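Local atomic coordinates of glyceraldehyde-3-phosphate dehydrogenase (Sulfolobus solfataricus, PDB entry 1B7G), a protein that catalyses the phosphorylating oxidation of D-glyceraldehyde 3-phosphate in glycolysis, accepting both NAD and NADP as cofactor with a marked preference for NADP. Residues T216-H221 and E256-L261; T243-L248 and L332-G337; D274-M279 and Q300-V305; M279-S284 and M295-Q300. The protein carries 1 engineered substitution. All coordinates share one frame; numbering follows the deposited sequence.

Interaction 1. Residues T216-H221 and E256-L261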
loop_
_atom_site.group_PDB
_atom_site.type_symbol
_atom_site.label_atom_id
_atom_site.label_comp_id
_atom_site.label_asym_id
_atom_site.label_seq_id
_atom_site.Cartn_x
_atom_site.Cartn_y
_atom_site.Cartn_z
ATOM N N THR A 216 -1.822 0.681 12.428
ATOM C CA THR A 216 -1.214 1.767 11.666
ATOM C C THR A 216 -2.090 2.259 10.502
ATOM O O THR A 216 -1.808 3.328 9.964
ATOM C CB THR A 216 0.146 1.347 10.998
ATOM O OG1 THR A 216 -0.126 0.207 10.179
ATOM C CG2 THR A 216 1.166 0.923 12.053
ATOM N N LEU A 217 -3.117 1.526 10.159
ATOM C CA LEU A 217 -3.812 1.776 8.905
ATOM C C LEU A 217 -4.814 2.906 8.898
ATOM O O LEU A 217 -4.800 3.725 7.981
ATOM C CB LEU A 217 -4.462 0.465 8.457
ATOM C CG LEU A 217 -3.490 -0.738 8.385
ATOM C CD1 LEU A 217 -4.169 -1.942 7.748
ATOM C CD2 LEU A 217 -2.247 -0.352 7.570
ATOM N N MET A 218 -5.760 2.914 9.821
ATOM C CA MET A 218 -6.896 3.838 9.792
ATOM C C MET A 218 -7.419 4.033 11.221
ATOM O O MET A 218 -7.301 3.087 12.021
ATOM C CB MET A 218 -8.047 3.144 9.041
ATOM C CG MET A 218 -7.961 3.183 7.520
ATOM S SD MET A 218 -9.316 2.370 6.709
ATOM C CE MET A 218 -8.613 2.184 5.040
ATOM N N HIS A 219 -8.085 5.148 11.406
ATOM C CA HIS A 219 -8.843 5.419 12.603
ATOM C C HIS A 219 -10.243 4.847 12.419
ATOM O O HIS A 219 -10.658 4.639 11.272
ATOM C CB HIS A 219 -9.036 6.930 12.777
ATOM C CG HIS A 219 -7.802 7.750 12.844
ATOM N ND1 HIS A 219 -6.796 7.545 13.745
ATOM C CD2 HIS A 219 -7.406 8.826 12.106
ATOM C CE1 HIS A 219 -5.857 8.444 13.618
ATOM N NE2 HIS A 219 -6.224 9.262 12.607
ATOM N N MET A 220 -10.994 4.765 13.525
ATOM C CA MET A 220 -12.383 4.441 13.490
ATOM C C MET A 220 -13.174 5.327 14.449
ATOM O O MET A 220 -12.733 5.705 15.538
ATOM C CB MET A 220 -12.795 2.974 13.739
ATOM C CG MET A 220 -12.707 2.117 12.473
ATOM S SD MET A 220 -13.342 0.465 12.661
ATOM C CE MET A 220 -15.129 0.814 12.563
ATOM N N HIS A 221 -14.409 5.662 13.998
ATOM C CA HIS A 221 -15.305 6.445 14.838
ATOM C C HIS A 221 -16.586 5.662 15.168
ATOM O O HIS A 221 -17.127 4.949 14.392
ATOM C CB HIS A 221 -15.774 7.788 14.236
ATOM C CG HIS A 221 -14.650 8.749 13.946
ATOM N ND1 HIS A 221 -14.865 10.127 13.906
ATOM C CD2 HIS A 221 -13.356 8.555 13.684
ATOM C CE1 HIS A 221 -13.669 10.707 13.647
ATOM N NE2 HIS A 221 -12.779 9.774 13.484
ATOM N N GLU A 256 -15.097 -6.022 5.849
ATOM C CA GLU A 256 -15.311 -5.138 6.984
ATOM C C GLU A 256 -14.254 -5.214 8.080
ATOM O O GLU A 256 -14.495 -5.669 9.199
ATOM C CB GLU A 256 -16.662 -5.407 7.639
ATOM C CG GLU A 256 -17.854 -5.364 6.700
ATOM C CD GLU A 256 -19.078 -5.830 7.500
ATOM O OE1 GLU A 256 -19.219 -7.054 7.608
ATOM O OE2 GLU A 256 -19.798 -4.972 8.013
ATOM N N ALA A 257 -13.096 -4.699 7.759
ATOM C CA ALA A 257 -11.882 -4.677 8.590
ATOM C C ALA A 257 -10.990 -3.610 7.978
ATOM O O ALA A 257 -11.011 -3.519 6.709
ATOM C CB ALA A 257 -11.293 -6.038 8.719
ATOM N N THR A 258 -10.393 -2.720 8.724
ATOM C CA THR A 258 -9.602 -1.643 8.094
ATOM C C THR A 258 -8.502 -2.198 7.185
ATOM O O THR A 258 -8.290 -1.654 6.090
ATOM C CB THR A 258 -9.060 -0.641 9.093
ATOM O OG1 THR A 258 -8.165 -1.260 10.030
ATOM C CG2 THR A 258 -10.225 0.021 9.850
ATOM N N ALA A 259 -7.850 -3.319 7.551
ATOM C CA ALA A 259 -6.840 -3.952 6.713
ATOM C C ALA A 259 -7.413 -4.453 5.386
ATOM O O ALA A 259 -6.736 -4.386 4.362
ATOM C CB ALA A 259 -6.129 -5.104 7.479
ATOM N N GLU A 260 -8.633 -4.971 5.346
ATOM C CA GLU A 260 -9.283 -5.390 4.119
ATOM C C GLU A 260 -9.670 -4.202 3.253
ATOM O O GLU A 260 -9.656 -4.316 2.017
ATOM C CB GLU A 260 -10.551 -6.237 4.441
ATOM C CG GLU A 260 -10.065 -7.595 5.014
ATOM C CD GLU A 260 -11.176 -8.362 5.692
ATOM O OE1 GLU A 260 -12.216 -7.745 6.074
ATOM O OE2 GLU A 260 -11.032 -9.594 5.856
ATOM N N LEU A 261 -9.961 -3.062 3.889
ATOM C CA LEU A 261 -10.257 -1.836 3.135
ATOM C C LEU A 261 -8.966 -1.334 2.504
ATOM O O LEU A 261 -9.021 -0.950 1.334
ATOM C CB LEU A 261 -10.929 -0.777 4.021
ATOM C CG LEU A 261 -12.364 -1.158 4.460
ATOM C CD1 LEU A 261 -12.906 -0.213 5.503
ATOM C CD2 LEU A 261 -13.303 -1.240 3.266
HETATM O O HOH W 1 -6.711 0.458 11.412
#
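The loop leading into strand 219-227 and the start of that strand run past the first turn of helix 258-267, and the backbones come nearest at Met-218 and Thr-258, whose CA atoms are 6.3 Å apart. This is helix-on-sheet packing in the C-terminal, catalytic domain of the dehydrogenase, with Ala-257 as N-cap and the first bond of the helix running from Leu-261 N to Ala-257 O. Met-218 carries the contact. With CG beside its own backbone N and the chain extended beyond it, the side chain slides past that of Thr-258 in the opposite direction, SD lying 3.8 Å from Thr-258 CB. Its methyl CE reaches one turn further and crosses Leu-261 at about a right angle, 3.9 Å from CB. An alanine at Met-218 would lose SD and CE and would probably loosen the seat of this first helical turn on the sheet. Met-220 adds CG against the Thr-258 methyl CG2. Between the two methionines His-219 points away from the helix; with Cys-139 it makes up the catalytic site, and its ND1 is hydrogen-bonded to Arg-167 N. A water donates to Met-218 O and is hydrogen-bonded to Thr-258 OG1 at 2.6 Å, linking carbonyl to side chain. At the outer end Gln-171 of the second subunit packs on Leu-217, whose CD1 presses unusually close to Ala-259 CA, at 3.5 Å.

Interaction 2. Residues T243-L248 and L332-G337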
loop_
_atom_site.group_PDB
_atom_site.type_symbol
_atom_site.label_atom_id
_atom_site.label_comp_id
_atom_site.label_asym_id
_atom_site.label_seq_id
_atom_site.Cartn_x
_atom_site.Cartn_y
_atom_site.Cartn_z
ATOM N N THR A 243 -23.203 11.006 -1.503
ATOM C CA THR A 243 -22.424 12.206 -1.161
ATOM C C THR A 243 -20.961 11.939 -1.401
ATOM O O THR A 243 -20.319 11.126 -0.671
ATOM C CB THR A 243 -22.627 12.591 0.323
ATOM O OG1 THR A 243 -24.006 12.712 0.641
ATOM C CG2 THR A 243 -21.887 13.845 0.722
ATOM N N PRO A 244 -20.342 12.580 -2.369
ATOM C CA PRO A 244 -18.908 12.507 -2.517
ATOM C C PRO A 244 -18.160 12.865 -1.234
ATOM O O PRO A 244 -18.339 13.902 -0.668
ATOM C CB PRO A 244 -18.590 13.490 -3.631
ATOM C CG PRO A 244 -19.861 13.600 -4.407
ATOM C CD PRO A 244 -20.953 13.491 -3.359
ATOM N N ARG A 245 -17.144 12.012 -0.962
ATOM C CA ARG A 245 -16.287 12.173 0.188
ATOM C C ARG A 245 -16.738 11.287 1.377
ATOM O O ARG A 245 -16.077 11.194 2.380
ATOM C CB ARG A 245 -15.970 13.600 0.567
ATOM C CG ARG A 245 -15.063 14.259 -0.465
ATOM C CD ARG A 245 -14.633 15.673 -0.098
ATOM N NE ARG A 245 -14.315 16.368 -1.377
ATOM C CZ ARG A 245 -13.850 17.602 -1.424
ATOM N NH1 ARG A 245 -13.584 18.268 -0.313
ATOM N NH2 ARG A 245 -13.629 18.162 -2.616
ATOM N N ILE A 246 -17.806 10.574 1.097
ATOM C CA ILE A 246 -18.378 9.581 1.998
ATOM C C ILE A 246 -18.628 8.333 1.164
ATOM O O ILE A 246 -19.244 8.421 0.088
ATOM C CB ILE A 246 -19.683 10.006 2.663
ATOM C CG1 ILE A 246 -19.475 11.163 3.649
ATOM C CG2 ILE A 246 -20.331 8.823 3.412
ATOM C CD1 ILE A 246 -20.782 11.757 4.200
ATOM N N VAL A 247 -18.139 7.183 1.591
ATOM C CA VAL A 247 -18.470 5.941 0.877
ATOM C C VAL A 247 -19.128 4.966 1.880
ATOM O O VAL A 247 -18.930 5.101 3.086
ATOM C CB VAL A 247 -17.289 5.262 0.199
ATOM C CG1 VAL A 247 -16.811 6.061 -1.015
ATOM C CG2 VAL A 247 -16.117 5.009 1.145
ATOM N N LEU A 248 -19.824 3.978 1.380
ATOM C CA LEU A 248 -20.481 2.987 2.223
ATOM C C LEU A 248 -19.716 1.665 2.032
ATOM O O LEU A 248 -19.167 1.431 0.945
ATOM C CB LEU A 248 -21.956 2.798 1.893
ATOM C CG LEU A 248 -22.885 3.962 2.268
ATOM C CD1 LEU A 248 -24.316 3.685 1.854
ATOM C CD2 LEU A 248 -22.851 4.250 3.776
ATOM N N LEU A 332 -9.358 14.087 -8.548
ATOM C CA LEU A 332 -8.597 13.247 -7.584
ATOM C C LEU A 332 -9.204 11.871 -7.466
ATOM O O LEU A 332 -8.795 11.099 -6.581
ATOM C CB LEU A 332 -8.575 13.941 -6.223
ATOM C CG LEU A 332 -7.839 15.291 -6.180
ATOM C CD1 LEU A 332 -7.800 15.800 -4.745
ATOM C CD2 LEU A 332 -6.411 15.152 -6.697
ATOM N N GLY A 333 -10.238 11.633 -8.253
ATOM C CA GLY A 333 -10.943 10.368 -8.284
ATOM C C GLY A 333 -11.683 10.074 -6.983
ATOM O O GLY A 333 -11.682 8.924 -6.540
ATOM N N ILE A 334 -12.350 11.075 -6.426
ATOM C CA ILE A 334 -13.083 10.927 -5.171
ATOM C C ILE A 334 -14.367 10.156 -5.435
ATOM O O ILE A 334 -14.987 10.300 -6.487
ATOM C CB ILE A 334 -13.369 12.293 -4.535
ATOM C CG1 ILE A 334 -12.100 13.068 -4.187
ATOM C CG2 ILE A 334 -14.256 12.186 -3.297
ATOM C CD1 ILE A 334 -11.041 12.288 -3.421
ATOM N N LEU A 335 -14.745 9.259 -4.536
ATOM C CA LEU A 335 -15.926 8.437 -4.745
ATOM C C LEU A 335 -17.132 8.801 -3.918
ATOM O O LEU A 335 -17.046 9.482 -2.920
ATOM C CB LEU A 335 -15.515 6.977 -4.382
ATOM C CG LEU A 335 -14.340 6.406 -5.173
ATOM C CD1 LEU A 335 -13.902 5.053 -4.571
ATOM C CD2 LEU A 335 -14.716 6.238 -6.646
ATOM N N LYS A 336 -18.269 8.193 -4.237
ATOM C CA LYS A 336 -19.471 8.270 -3.402
ATOM C C LYS A 336 -20.121 6.883 -3.539
ATOM O O LYS A 336 -19.601 6.085 -4.314
ATOM C CB LYS A 336 -20.461 9.365 -3.839
ATOM C CG LYS A 336 -21.052 9.013 -5.226
ATOM C CD LYS A 336 -22.111 10.049 -5.632
ATOM C CE LYS A 336 -22.495 9.674 -7.103
ATOM N NZ LYS A 336 -23.602 10.592 -7.525
ATOM N N GLY A 337 -21.193 6.602 -2.834
ATOM C CA GLY A 337 -21.903 5.341 -2.935
ATOM C C GLY A 337 -21.117 4.232 -2.219
ATOM O O GLY A 337 -20.300 4.518 -1.338
HETATM O O HOH W 2 -21.999 8.633 -0.641
#
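Two main-chain bonds tie residues 243-248 to residues 332-337. The shorter runs from Leu-248 N to Gly-337 O, 2.8 Å, with the donor standing above the carbonyl plane. The other, from Arg-245 N to Leu-335 O, is longer at 3.2 Å but straighter, 169° at the hydrogen, and arrives nearly along the C=O axis. Between them a water takes protons from Thr-243 N and Gly-337 N and donates to Ile-246 O, so that it links both segments. CA-H groups add to the same carbonyls: Lys-336 CA points its hydrogen at Ile-246 O from 3.5 Å, and Pro-244 CA does so at Leu-335 O. Thr-243 to Ile-246 form a type II beta turn, closed by Ile-246 N on Thr-243 O, that leads into the edge strand 246-249 of the mixed sheet in the catalytic domain; the C-terminal tail lies along its outer side after helix 321-331, whose C-terminal end is closed by a Schellman motif with Gly-333 at positive phi. Arg-245, at the third position of the turn, has a positive phi of 97°. Its extended side chain crosses Ile-334 obliquely, CG lying 3.6 Å from Ile-334 CG2, while the guanidinium is engaged by salt bridges to Asp-310 and Glu-307 and a hydrogen bond to Asn-329. Further along, Val-247 CG1 meets Leu-335 CB at 3.7 Å. Lys-336 lays CB over the Thr-243 to Pro-244 peptide, 3.5 Å from Pro-244 N, and its extended chain then leads away from the turn.

Interaction 3. Residues D274-M279 and Q300-V305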
loop_
_atom_site.group_PDB
_atom_site.type_symbol
_atom_site.label_atom_id
_atom_site.label_comp_id
_atom_site.label_asym_id
_atom_site.label_seq_id
_atom_site.Cartn_x
_atom_site.Cartn_y
_atom_site.Cartn_z
ATOM N N ASP A 274 -4.596 5.220 -1.159
ATOM C CA ASP A 274 -5.359 6.214 -0.430
ATOM C C ASP A 274 -6.859 6.036 -0.535
ATOM O O ASP A 274 -7.426 5.692 -1.562
ATOM C CB ASP A 274 -5.000 7.662 -0.879
ATOM C CG ASP A 274 -3.618 8.033 -0.395
ATOM O OD1 ASP A 274 -3.047 7.258 0.430
ATOM O OD2 ASP A 274 -3.080 9.074 -0.804
ATOM N N ILE A 275 -7.551 6.252 0.599
ATOM C CA ILE A 275 -9.016 6.260 0.592
ATOM C C ILE A 275 -9.422 7.531 1.347
ATOM O O ILE A 275 -9.624 7.523 2.573
ATOM C CB ILE A 275 -9.682 5.064 1.226
ATOM C CG1 ILE A 275 -9.305 3.723 0.566
ATOM C CG2 ILE A 275 -11.211 5.185 1.301
ATOM C CD1 ILE A 275 -9.834 2.521 1.335
ATOM N N PRO A 276 -9.572 8.638 0.615
ATOM C CA PRO A 276 -9.843 9.915 1.221
ATOM C C PRO A 276 -11.271 10.090 1.728
ATOM O O PRO A 276 -11.585 11.111 2.358
ATOM C CB PRO A 276 -9.545 10.940 0.138
ATOM C CG PRO A 276 -9.028 10.187 -1.049
ATOM C CD PRO A 276 -9.303 8.735 -0.854
ATOM N N GLU A 277 -12.184 9.230 1.348
ATOM C CA GLU A 277 -13.568 9.289 1.732
ATOM C C GLU A 277 -13.837 8.726 3.142
ATOM O O GLU A 277 -13.144 7.783 3.545
ATOM C CB GLU A 277 -14.414 8.470 0.753
ATOM C CG GLU A 277 -14.273 8.958 -0.717
ATOM C CD GLU A 277 -13.111 8.332 -1.460
ATOM O OE1 GLU A 277 -12.372 7.505 -0.866
ATOM O OE2 GLU A 277 -12.914 8.669 -2.658
ATOM N N VAL A 278 -14.878 9.209 3.790
ATOM C CA VAL A 278 -15.298 8.628 5.098
ATOM C C VAL A 278 -15.917 7.288 4.793
ATOM O O VAL A 278 -16.755 7.236 3.872
ATOM C CB VAL A 278 -16.303 9.552 5.826
ATOM C CG1 VAL A 278 -16.884 8.913 7.097
ATOM C CG2 VAL A 278 -15.598 10.845 6.234
ATOM N N MET A 279 -15.486 6.190 5.440
ATOM C CA MET A 279 -15.946 4.853 5.127
ATOM C C MET A 279 -17.004 4.362 6.127
ATOM O O MET A 279 -16.640 3.899 7.221
ATOM C CB MET A 279 -14.779 3.852 5.112
ATOM C CG MET A 279 -13.823 3.991 3.937
ATOM S SD MET A 279 -12.157 3.398 4.303
ATOM C CE MET A 279 -11.398 4.791 5.027
ATOM N N GLN A 300 -6.360 8.340 7.571
ATOM C CA GLN A 300 -5.770 9.585 8.017
ATOM C C GLN A 300 -4.696 10.117 7.078
ATOM O O GLN A 300 -4.428 11.315 7.134
ATOM C CB GLN A 300 -5.168 9.574 9.426
ATOM C CG GLN A 300 -3.945 8.670 9.576
ATOM C CD GLN A 300 -4.243 7.217 9.374
ATOM O OE1 GLN A 300 -5.366 6.703 9.568
ATOM N NE2 GLN A 300 -3.241 6.443 8.947
ATOM N N GLU A 301 -4.083 9.246 6.280
ATOM C CA GLU A 301 -3.046 9.816 5.396
ATOM C C GLU A 301 -3.629 10.701 4.286
ATOM O O GLU A 301 -2.887 11.533 3.751
ATOM C CB GLU A 301 -2.252 8.668 4.773
ATOM C CG GLU A 301 -1.456 7.872 5.852
ATOM C CD GLU A 301 -0.790 6.674 5.125
ATOM O OE1 GLU A 301 -1.525 5.788 4.652
ATOM O OE2 GLU A 301 0.433 6.683 5.004
ATOM N N SER A 302 -4.871 10.494 3.929
ATOM C CA SER A 302 -5.442 11.198 2.783
ATOM C C SER A 302 -6.726 11.969 2.953
ATOM O O SER A 302 -7.062 12.705 1.992
ATOM C CB SER A 302 -5.670 10.138 1.694
ATOM O OG SER A 302 -6.684 9.227 1.986
ATOM N N ILE A 303 -7.529 11.783 3.981
ATOM C CA ILE A 303 -8.808 12.461 4.071
ATOM C C ILE A 303 -8.755 13.966 3.887
ATOM O O ILE A 303 -9.625 14.488 3.162
ATOM C CB ILE A 303 -9.577 12.106 5.372
ATOM C CG1 ILE A 303 -10.918 12.865 5.360
ATOM C CG2 ILE A 303 -8.699 12.425 6.596
ATOM C CD1 ILE A 303 -11.940 12.302 6.373
ATOM N N VAL A 304 -7.713 14.656 4.339
ATOM C CA VAL A 304 -7.687 16.105 4.206
ATOM C C VAL A 304 -7.133 16.602 2.871
ATOM O O VAL A 304 -7.153 17.828 2.648
ATOM C CB VAL A 304 -7.016 16.858 5.352
ATOM C CG1 VAL A 304 -7.740 16.598 6.675
ATOM C CG2 VAL A 304 -5.530 16.594 5.509
ATOM N N VAL A 305 -6.620 15.746 2.027
ATOM C CA VAL A 305 -6.083 16.187 0.729
ATOM C C VAL A 305 -7.064 16.964 -0.108
ATOM O O VAL A 305 -6.761 18.143 -0.385
ATOM C CB VAL A 305 -5.451 14.976 0.009
ATOM C CG1 VAL A 305 -4.955 15.307 -1.395
ATOM C CG2 VAL A 305 -4.263 14.536 0.889
#
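Ser-302 takes the crowded rotamer, OG between its backbone N and carbonyl carbon (chi1 69°), which aims the hydroxyl at the chain of residues 274-279; Ile-303 instead sets CG1 anti to its N (chi1 -180°), which places CD1 against Val-278. The Ser-302 hydroxyl nestles against the peptide joining Ile-275 to Pro-276, with OG 3.3 Å from Pro-276 N. That nitrogen has no hydrogen to give, so the approach is packing, and the firm polar partner of OG is His-299 ND1. Ser-302 CB meanwhile rests 3.6 Å from Asp-274 CG, whose carboxylate forms a salt bridge with Arg-15. One residue on, Pro-276 O receives a CA-H...O contact from Ile-303 CA, 3.5 Å away, and a hydrogen bond from Arg-146. The Ile-303 side chain lies alongside Val-278, pointing the same way, with CD1 at 3.9 Å from CG2. This buried crossing sets the loop before strand 278-288 against the lead-in to helix 304-315, next to helix 139-152, and Ile-303 packs on Cys-139, the probable nucleophile. Asp-274 OD1 stands 4.7 Å from Glu-301 OE1, which is hydrogen-bonded to His-299 NE2. Two like charges so close would be expected to raise each other's proton affinity, an effect probably lessened by that bond, by Arg-15 on Asp-274 and by Arg-266 of the second subunit, which forms a salt bridge with Glu-301.

Interaction 4. Residues M279-S284 and M295-Q300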
loop_
_atom_site.group_PDB
_atom_site.type_symbol
_atom_site.label_atom_id
_atom_site.label_comp_id
_atom_site.label_asym_id
_atom_site.label_seq_id
_atom_site.Cartn_x
_atom_site.Cartn_y
_atom_site.Cartn_z
ATOM N N MET A 279 -15.486 6.190 5.440
ATOM C CA MET A 279 -15.946 4.853 5.127
ATOM C C MET A 279 -17.004 4.362 6.127
ATOM O O MET A 279 -16.640 3.899 7.221
ATOM C CB MET A 279 -14.779 3.852 5.112
ATOM C CG MET A 279 -13.823 3.991 3.937
ATOM S SD MET A 279 -12.157 3.398 4.303
ATOM C CE MET A 279 -11.398 4.791 5.027
ATOM N N ILE A 280 -18.283 4.576 5.830
ATOM C CA ILE A 280 -19.341 4.219 6.775
ATOM C C ILE A 280 -19.766 2.769 6.578
ATOM O O ILE A 280 -20.068 2.341 5.463
ATOM C CB ILE A 280 -20.575 5.125 6.639
ATOM C CG1 ILE A 280 -20.205 6.570 6.987
ATOM C CG2 ILE A 280 -21.720 4.614 7.532
ATOM C CD1 ILE A 280 -21.291 7.586 6.779
ATOM N N PHE A 281 -19.750 2.014 7.675
ATOM C CA PHE A 281 -20.206 0.620 7.640
ATOM C C PHE A 281 -21.719 0.584 7.571
ATOM O O PHE A 281 -22.404 1.003 8.512
ATOM C CB PHE A 281 -19.673 -0.137 8.889
ATOM C CG PHE A 281 -18.172 -0.328 8.733
ATOM C CD1 PHE A 281 -17.288 0.664 9.111
ATOM C CD2 PHE A 281 -17.698 -1.496 8.148
ATOM C CE1 PHE A 281 -15.937 0.474 8.961
ATOM C CE2 PHE A 281 -16.328 -1.684 7.974
ATOM C CZ PHE A 281 -15.469 -0.689 8.370
ATOM N N SER A 282 -22.249 0.220 6.402
ATOM C CA SER A 282 -23.667 0.259 6.141
ATOM C C SER A 282 -24.527 -0.633 7.014
ATOM O O SER A 282 -25.611 -0.153 7.421
ATOM C CB SER A 282 -23.996 0.002 4.652
ATOM O OG SER A 282 -23.814 -1.344 4.300
ATOM N N ASP A 283 -24.007 -1.721 7.553
ATOM C CA ASP A 283 -24.741 -2.520 8.526
ATOM C C ASP A 283 -24.754 -1.842 9.891
ATOM O O ASP A 283 -25.573 -2.253 10.716
ATOM C CB ASP A 283 -24.071 -3.900 8.693
ATOM C CG ASP A 283 -24.401 -4.862 7.582
ATOM O OD1 ASP A 283 -25.062 -4.477 6.595
ATOM O OD2 ASP A 283 -24.002 -6.045 7.671
ATOM N N SER A 284 -23.904 -0.843 10.106
ATOM C CA SER A 284 -23.812 -0.117 11.336
ATOM C C SER A 284 -24.966 0.968 11.497
ATOM O O SER A 284 -25.175 1.399 12.614
ATOM C CB SER A 284 -22.485 0.561 11.581
ATOM O OG SER A 284 -22.349 1.805 10.943
ATOM N N MET A 295 -20.921 3.548 12.613
ATOM C CA MET A 295 -19.462 3.592 12.805
ATOM C C MET A 295 -18.800 3.731 11.439
ATOM O O MET A 295 -19.373 3.313 10.407
ATOM C CB MET A 295 -18.987 2.269 13.495
ATOM C CG MET A 295 -19.338 1.093 12.586
ATOM S SD MET A 295 -18.600 -0.426 13.105
ATOM C CE MET A 295 -19.487 -0.895 14.539
ATOM N N TYR A 296 -17.608 4.303 11.430
ATOM C CA TYR A 296 -16.917 4.493 10.149
ATOM C C TYR A 296 -15.419 4.457 10.342
ATOM O O TYR A 296 -14.885 4.696 11.453
ATOM C CB TYR A 296 -17.443 5.785 9.464
ATOM C CG TYR A 296 -17.360 7.067 10.251
ATOM C CD1 TYR A 296 -16.146 7.756 10.381
ATOM C CD2 TYR A 296 -18.467 7.633 10.835
ATOM C CE1 TYR A 296 -16.086 8.935 11.094
ATOM C CE2 TYR A 296 -18.419 8.828 11.528
ATOM C CZ TYR A 296 -17.217 9.464 11.681
ATOM O OH TYR A 296 -17.147 10.620 12.414
ATOM N N ALA A 297 -14.726 4.163 9.223
ATOM C CA ALA A 297 -13.274 4.235 9.211
ATOM C C ALA A 297 -12.784 5.535 8.597
ATOM O O ALA A 297 -13.471 6.128 7.734
ATOM C CB ALA A 297 -12.650 3.046 8.453
ATOM N N VAL A 298 -11.606 6.004 8.979
ATOM C CA VAL A 298 -11.021 7.219 8.421
ATOM C C VAL A 298 -9.567 6.935 7.997
ATOM O O VAL A 298 -8.774 6.496 8.820
ATOM C CB VAL A 298 -11.007 8.369 9.428
ATOM C CG1 VAL A 298 -10.368 9.627 8.873
ATOM C CG2 VAL A 298 -12.437 8.703 9.944
ATOM N N HIS A 299 -9.247 7.129 6.724
ATOM C CA HIS A 299 -7.856 6.966 6.278
ATOM C C HIS A 299 -7.137 8.276 6.496
ATOM O O HIS A 299 -7.242 9.223 5.679
ATOM C CB HIS A 299 -7.742 6.488 4.829
ATOM C CG HIS A 299 -6.290 6.300 4.425
ATOM N ND1 HIS A 299 -5.798 6.693 3.208
ATOM C CD2 HIS A 299 -5.234 5.806 5.094
ATOM C CE1 HIS A 299 -4.508 6.455 3.136
ATOM N NE2 HIS A 299 -4.138 5.884 4.277
ATOM N N GLN A 300 -6.360 8.340 7.571
ATOM C CA GLN A 300 -5.770 9.585 8.017
ATOM C C GLN A 300 -4.696 10.117 7.078
ATOM O O GLN A 300 -4.428 11.315 7.134
ATOM C CB GLN A 300 -5.168 9.574 9.426
ATOM C CG GLN A 300 -3.945 8.670 9.576
ATOM C CD GLN A 300 -4.243 7.217 9.374
ATOM O OE1 GLN A 300 -5.366 6.703 9.568
ATOM N NE2 GLN A 300 -3.241 6.443 8.947
#
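The hairpin of strands 278-288 and 291-298 is held here, in the mixed sheet of the catalytic domain, by an antiparallel ladder. Met-279 and Ala-297 are the hydrogen-bonded pair, with Met-279 N to Ala-297 O at 3.1 Å and Ala-297 N to Met-279 O at 2.8 Å, the latter on a carbonyl lone pair. Ile-280 and Tyr-296 form the non-hydrogen-bonded pair; their side chains cross obliquely, CG1 against CB. A third backbone bond joins Phe-281 N to Met-295 O at 3.0 Å. The Phe-281 ring turns its edge to Met-295 O and Tyr-296 CA, while Met-295 SD approaches the ring obliquely, 4.9 Å from its centroid, a Met-aromatic contact. Met-279, bent at chi3, brings CE to 3.6 Å from His-299 N. Beyond the ladder Ser-284 OG relays one bond to the next: it accepts from Met-295 N at 2.8 Å and donates to Phe-281 O at 2.6 Å, a carbonyl that also receives Ser-284 N. An alanine here would remove OG from both bonds and would probably loosen the join where the strand is interrupted. The ladder is that of an antiparallel beta hairpin, its first strand interrupted and the serine hydroxyl bridging the two strands at the break.

Overall arrangement
All four interactions bear on the mixed sheet of the catalytic domain. Interactions 3 and 4 are buried, share Met-279 and Gln-300, and meet where Ile-275 N reaches His-299 ND1; interaction 4 is nested inside the loop that interaction 3 closes, and both within that of interaction 2. Interactions 1 and 2 are only partly buried, and their centres lie about 17 Å apart. Chemistry follows place: regular backbone rungs within the sheet in interaction 4, two separate backbone bonds and a bridging water at the sheet's edge in interaction 2, apolar helix packing in interaction 1, close packing beside charged groups in interaction 3. Interactions 1 and 3 also touch the second subunit.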